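Long-range contact in chorismate synthase (Aquifex aeolicus, PDB 1Q1L), which probably catalyses the last step of the shikimate pathway, eliminating phosphate from 5-enolpyruvylshikimate-3-phosphate to give chorismate with the help of reduced FMN: residues Arg250-Met260 with Met366-Glu377. Sequence-based numbering, arbitrary orientation.
Sequences RRIDGRIAQAM and MLAIVLADALLE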
loop_
_atom_site.group_PDB
_atom_site.type_symbol
_atom_site.label_atom_id
_atom_site.label_comp_id
_atom_site.label_asym_id
_atom_site.label_seq_id
_atom_site.Cartn_x
_atom_site.Cartn_y
_atom_site.Cartn_z
ATOM N N ARG A 250 11.751 3.747 2.620
ATOM C CA ARG A 250 11.839 3.274 4.000
ATOM C C ARG A 250 12.679 4.204 4.876
ATOM O O ARG A 250 12.670 4.105 6.102
ATOM C CB ARG A 250 12.417 1.861 4.049
ATOM C CG ARG A 250 11.457 0.773 3.578
ATOM C CD ARG A 250 12.206 -0.536 3.354
ATOM N NE ARG A 250 11.844 -1.598 4.295
ATOM C CZ ARG A 250 11.858 -1.480 5.621
ATOM N NH1 ARG A 250 12.208 -0.336 6.195
ATOM N NH2 ARG A 250 11.539 -2.523 6.377
ATOM N N ARG A 251 13.398 5.115 4.243
ATOM C CA ARG A 251 14.239 6.053 4.975
ATOM C C ARG A 251 13.397 6.922 5.900
ATOM O O ARG A 251 12.435 7.559 5.460
ATOM C CB ARG A 251 15.025 6.902 3.985
ATOM C CG ARG A 251 16.117 6.101 3.290
ATOM C CD ARG A 251 16.805 6.886 2.186
ATOM N NE ARG A 251 18.187 6.448 2.034
ATOM C CZ ARG A 251 19.222 7.036 2.623
ATOM N NH1 ARG A 251 19.033 8.098 3.397
ATOM N NH2 ARG A 251 20.443 6.548 2.460
ATOM N N ILE A 252 13.770 6.943 7.178
ATOM C CA ILE A 252 13.032 7.696 8.181
ATOM C C ILE A 252 12.908 9.192 7.875
ATOM O O ILE A 252 11.862 9.797 8.124
ATOM C CB ILE A 252 13.662 7.492 9.591
ATOM C CG1 ILE A 252 12.678 7.931 10.672
ATOM C CG2 ILE A 252 14.958 8.277 9.717
ATOM C CD1 ILE A 252 11.399 7.122 10.683
ATOM N N ASP A 253 13.961 9.788 7.323
ATOM C CA ASP A 253 13.939 11.217 7.006
ATOM C C ASP A 253 12.873 11.535 5.965
ATOM O O ASP A 253 12.120 12.501 6.102
ATOM C CB ASP A 253 15.312 11.668 6.507
ATOM C CG ASP A 253 15.996 10.613 5.656
ATOM O OD1 ASP A 253 15.402 10.165 4.649
ATOM O OD2 ASP A 253 17.132 10.226 5.995
ATOM N N GLY A 254 12.807 10.715 4.924
ATOM C CA GLY A 254 11.807 10.929 3.898
ATOM C C GLY A 254 10.420 10.846 4.500
ATOM O O GLY A 254 9.571 11.690 4.220
ATOM N N ARG A 255 10.184 9.841 5.338
ATOM C CA ARG A 255 8.869 9.684 5.964
ATOM C C ARG A 255 8.520 10.886 6.833
ATOM O O ARG A 255 7.396 11.379 6.804
ATOM C CB ARG A 255 8.818 8.419 6.814
ATOM C CG ARG A 255 8.892 7.118 6.021
ATOM C CD ARG A 255 8.393 5.985 6.898
ATOM N NE ARG A 255 9.383 4.936 7.044
ATOM C CZ ARG A 255 9.277 3.925 7.899
ATOM N NH1 ARG A 255 8.218 3.827 8.695
ATOM N NH2 ARG A 255 10.235 3.014 7.957
ATOM N N ILE A 256 9.481 11.350 7.621
ATOM C CA ILE A 256 9.245 12.516 8.457
ATOM C C ILE A 256 8.907 13.696 7.552
ATOM O O ILE A 256 7.949 14.422 7.801
ATOM C CB ILE A 256 10.491 12.854 9.318
ATOM C CG1 ILE A 256 10.667 11.791 10.405
ATOM C CG2 ILE A 256 10.349 14.244 9.935
ATOM C CD1 ILE A 256 11.931 11.952 11.232
ATOM N N ALA A 257 9.685 13.868 6.487
ATOM C CA ALA A 257 9.473 14.965 5.539
ATOM C C ALA A 257 8.063 14.995 4.954
ATOM O O ALA A 257 7.451 16.056 4.857
ATOM C CB ALA A 257 10.499 14.885 4.400
ATOM N N GLN A 258 7.550 13.843 4.537
ATOM C CA GLN A 258 6.207 13.810 3.978
ATOM C C GLN A 258 5.163 14.178 5.017
ATOM O O GLN A 258 4.246 14.939 4.735
ATOM C CB GLN A 258 5.875 12.428 3.417
ATOM C CG GLN A 258 4.400 12.273 3.054
ATOM C CD GLN A 258 4.130 11.073 2.169
ATOM O OE1 GLN A 258 4.607 9.968 2.435
ATOM N NE2 GLN A 258 3.352 11.284 1.109
ATOM N N ALA A 259 5.296 13.622 6.215
ATOM C CA ALA A 259 4.337 13.895 7.284
ATOM C C ALA A 259 4.275 15.376 7.641
ATOM O O ALA A 259 3.191 15.911 7.883
ATOM C CB ALA A 259 4.683 13.075 8.523
HETATM N N MSE A 260 5.432 16.037 7.687
HETATM C CA MSE A 260 5.474 17.462 8.025
HETATM C C MSE A 260 5.009 18.357 6.884
HETATM O O MSE A 260 4.174 19.241 7.079
HETATM C CB MSE A 260 6.890 17.894 8.435
HETATM C CG MSE A 260 7.385 17.296 9.728
HETATM SE SE MSE A 260 6.205 17.671 11.215
HETATM C CE MSE A 260 7.269 16.845 12.588
HETATM N N MSE A 366 2.076 14.619 13.843
HETATM C CA MSE A 366 2.611 13.950 12.655
HETATM C C MSE A 366 3.871 13.147 12.972
HETATM O O MSE A 366 4.044 12.021 12.491
HETATM C CB MSE A 366 2.895 14.974 11.551
HETATM C CG MSE A 366 1.648 15.686 11.034
HETATM SE SE MSE A 366 0.185 14.463 10.602
HETATM C CE MSE A 366 1.064 13.434 9.229
ATOM N N LEU A 367 4.749 13.720 13.787
ATOM C CA LEU A 367 5.970 13.037 14.174
ATOM C C LEU A 367 5.657 11.796 15.012
ATOM O O LEU A 367 6.319 10.775 14.878
ATOM C CB LEU A 367 6.886 13.969 14.971
ATOM C CG LEU A 367 8.189 13.289 15.410
ATOM C CD1 LEU A 367 8.943 12.796 14.167
ATOM C CD2 LEU A 367 9.058 14.270 16.209
ATOM N N ALA A 368 4.654 11.891 15.882
ATOM C CA ALA A 368 4.281 10.760 16.721
ATOM C C ALA A 368 3.721 9.615 15.867
ATOM O O ALA A 368 3.937 8.441 16.164
ATOM C CB ALA A 368 3.248 11.198 17.766
ATOM N N ILE A 369 3.010 9.964 14.805
ATOM C CA ILE A 369 2.438 8.953 13.921
ATOM C C ILE A 369 3.545 8.219 13.168
ATOM O O ILE A 369 3.550 6.989 13.086
ATOM C CB ILE A 369 1.459 9.599 12.921
ATOM C CG1 ILE A 369 0.235 10.131 13.683
ATOM C CG2 ILE A 369 1.002 8.565 11.872
ATOM C CD1 ILE A 369 -0.756 10.869 12.814
ATOM N N VAL A 370 4.493 8.980 12.633
ATOM C CA VAL A 370 5.605 8.401 11.892
ATOM C C VAL A 370 6.444 7.507 12.788
ATOM O O VAL A 370 6.804 6.387 12.412
ATOM C CB VAL A 370 6.509 9.510 11.285
ATOM C CG1 VAL A 370 7.727 8.893 10.597
ATOM C CG2 VAL A 370 5.718 10.316 10.273
ATOM N N LEU A 371 6.743 7.990 13.990
ATOM C CA LEU A 371 7.567 7.223 14.906
ATOM C C LEU A 371 6.871 5.988 15.444
ATOM O O LEU A 371 7.505 4.940 15.582
ATOM C CB LEU A 371 8.053 8.106 16.056
ATOM C CG LEU A 371 8.975 9.252 15.605
ATOM C CD1 LEU A 371 9.540 9.969 16.824
ATOM C CD2 LEU A 371 10.123 8.695 14.765
ATOM N N ALA A 372 5.580 6.104 15.754
ATOM C CA ALA A 372 4.827 4.961 16.262
ATOM C C ALA A 372 4.797 3.907 15.163
ATOM O O ALA A 372 4.974 2.714 15.418
ATOM C CB ALA A 372 3.395 5.379 16.638
ATOM N N ASP A 373 4.570 4.362 13.936
ATOM C CA ASP A 373 4.535 3.475 12.781
ATOM C C ASP A 373 5.881 2.755 12.616
ATOM O O ASP A 373 5.937 1.527 12.475
ATOM C CB ASP A 373 4.227 4.284 11.521
ATOM C CG ASP A 373 4.124 3.415 10.283
ATOM O OD1 ASP A 373 3.263 2.512 10.274
ATOM O OD2 ASP A 373 4.900 3.632 9.324
ATOM N N ALA A 374 6.962 3.528 12.643
ATOM C CA ALA A 374 8.309 2.982 12.485
ATOM C C ALA A 374 8.706 2.060 13.634
ATOM O O ALA A 374 9.477 1.127 13.442
ATOM C CB ALA A 374 9.320 4.119 12.369
ATOM N N LEU A 375 8.196 2.328 14.832
ATOM C CA LEU A 375 8.530 1.490 15.967
ATOM C C LEU A 375 7.805 0.151 15.825
ATOM O O LEU A 375 8.395 -0.905 16.036
ATOM C CB LEU A 375 8.143 2.178 17.276
ATOM C CG LEU A 375 8.617 1.461 18.546
ATOM C CD1 LEU A 375 10.121 1.247 18.494
ATOM C CD2 LEU A 375 8.231 2.278 19.770
ATOM N N LEU A 376 6.534 0.197 15.443
ATOM C CA LEU A 376 5.762 -1.029 15.266
ATOM C C LEU A 376 6.313 -1.859 14.112
ATOM O O LEU A 376 6.267 -3.086 14.152
ATOM C CB LEU A 376 4.290 -0.692 15.028
ATOM C CG LEU A 376 3.542 -0.254 16.290
ATOM C CD1 LEU A 376 2.198 0.369 15.917
ATOM C CD2 LEU A 376 3.353 -1.466 17.208
ATOM N N GLU A 377 6.846 -1.184 13.096
ATOM C CA GLU A 377 7.438 -1.840 11.928
ATOM C C GLU A 377 8.646 -2.670 12.357
ATOM O O GLU A 377 8.876 -3.772 11.858
ATOM C CB GLU A 377 7.889 -0.781 10.913
ATOM C CG GLU A 377 8.589 -1.321 9.681
ATOM C CD GLU A 377 9.183 -0.218 8.807
ATOM O OE1 GLU A 377 9.586 -0.516 7.662
ATOM O OE2 GLU A 377 9.258 0.947 9.262
HETATM O O HOH W 1 6.423 5.782 9.434
#
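Arg255 leaves its helix with CG anti to its own carbonyl carbon and kinks at chi3 (-123°), while Glu377 reaches across fully extended from the other helix, CG opposite its backbone N (chi1 177°); the two side chains come from opposite directions, and Glu377 OE2 lies at the guanidinium edge. Arg255 NH2 gives Glu377 OE2 a short bond of 2.6 Å, in the guanidinium plane and to the syn lone pair of the carboxylate, and Arg255 NH1 adds a weak one to the same oxygen. Glu377 OE1 lies over a face of the Arg250 guanidinium, 3.0 Å from Arg250 NH1, with the two planes only 21° apart. Arg255 NH2 also donates to Arg250 O at 3.2 Å, which lies in the plane of the Arg255 guanidinium. Asp373 OD2 forms a wider salt bridge, 3.4 Å from Arg255 NH1, and a water joins Arg255 NH1, Asp373 OD2 and Val370 O. Asp373 is itself held by backbone N-H groups of Arg7, Tyr8 and Leu9, tying the residues just before strand 10-14 to this site.

Beyond the charges, the axes of segments 252-260 and 366-377, running roughly antiparallel, approach to 9.2 Å and bury apolar side chains between them. Val370 is a knob among Ile252, Arg255, Ile256 and Ala259, its CG2 pressed tightly to Ala259 CB at 3.4 Å. Met366 and Met260 are selenomethionines; CE of the first curls against Ala259 CB, CE of the second lies on Leu367 CB at 3.8 Å. Ile256 and Met260 touch strand 317-323 and Leu367 touches strand 229-236, so both helices rest on the sheet of this beta-alpha-beta sandwich. Arg255 and Asp373 are buried, Arg250 and Glu377 partly exposed; two arginines facing two carboxylates probably balance one another and would favour ionised Asp373 and Glu377, while bonds to Glu377, Arg250 O and the water limit movement of the Arg255 guanidinium.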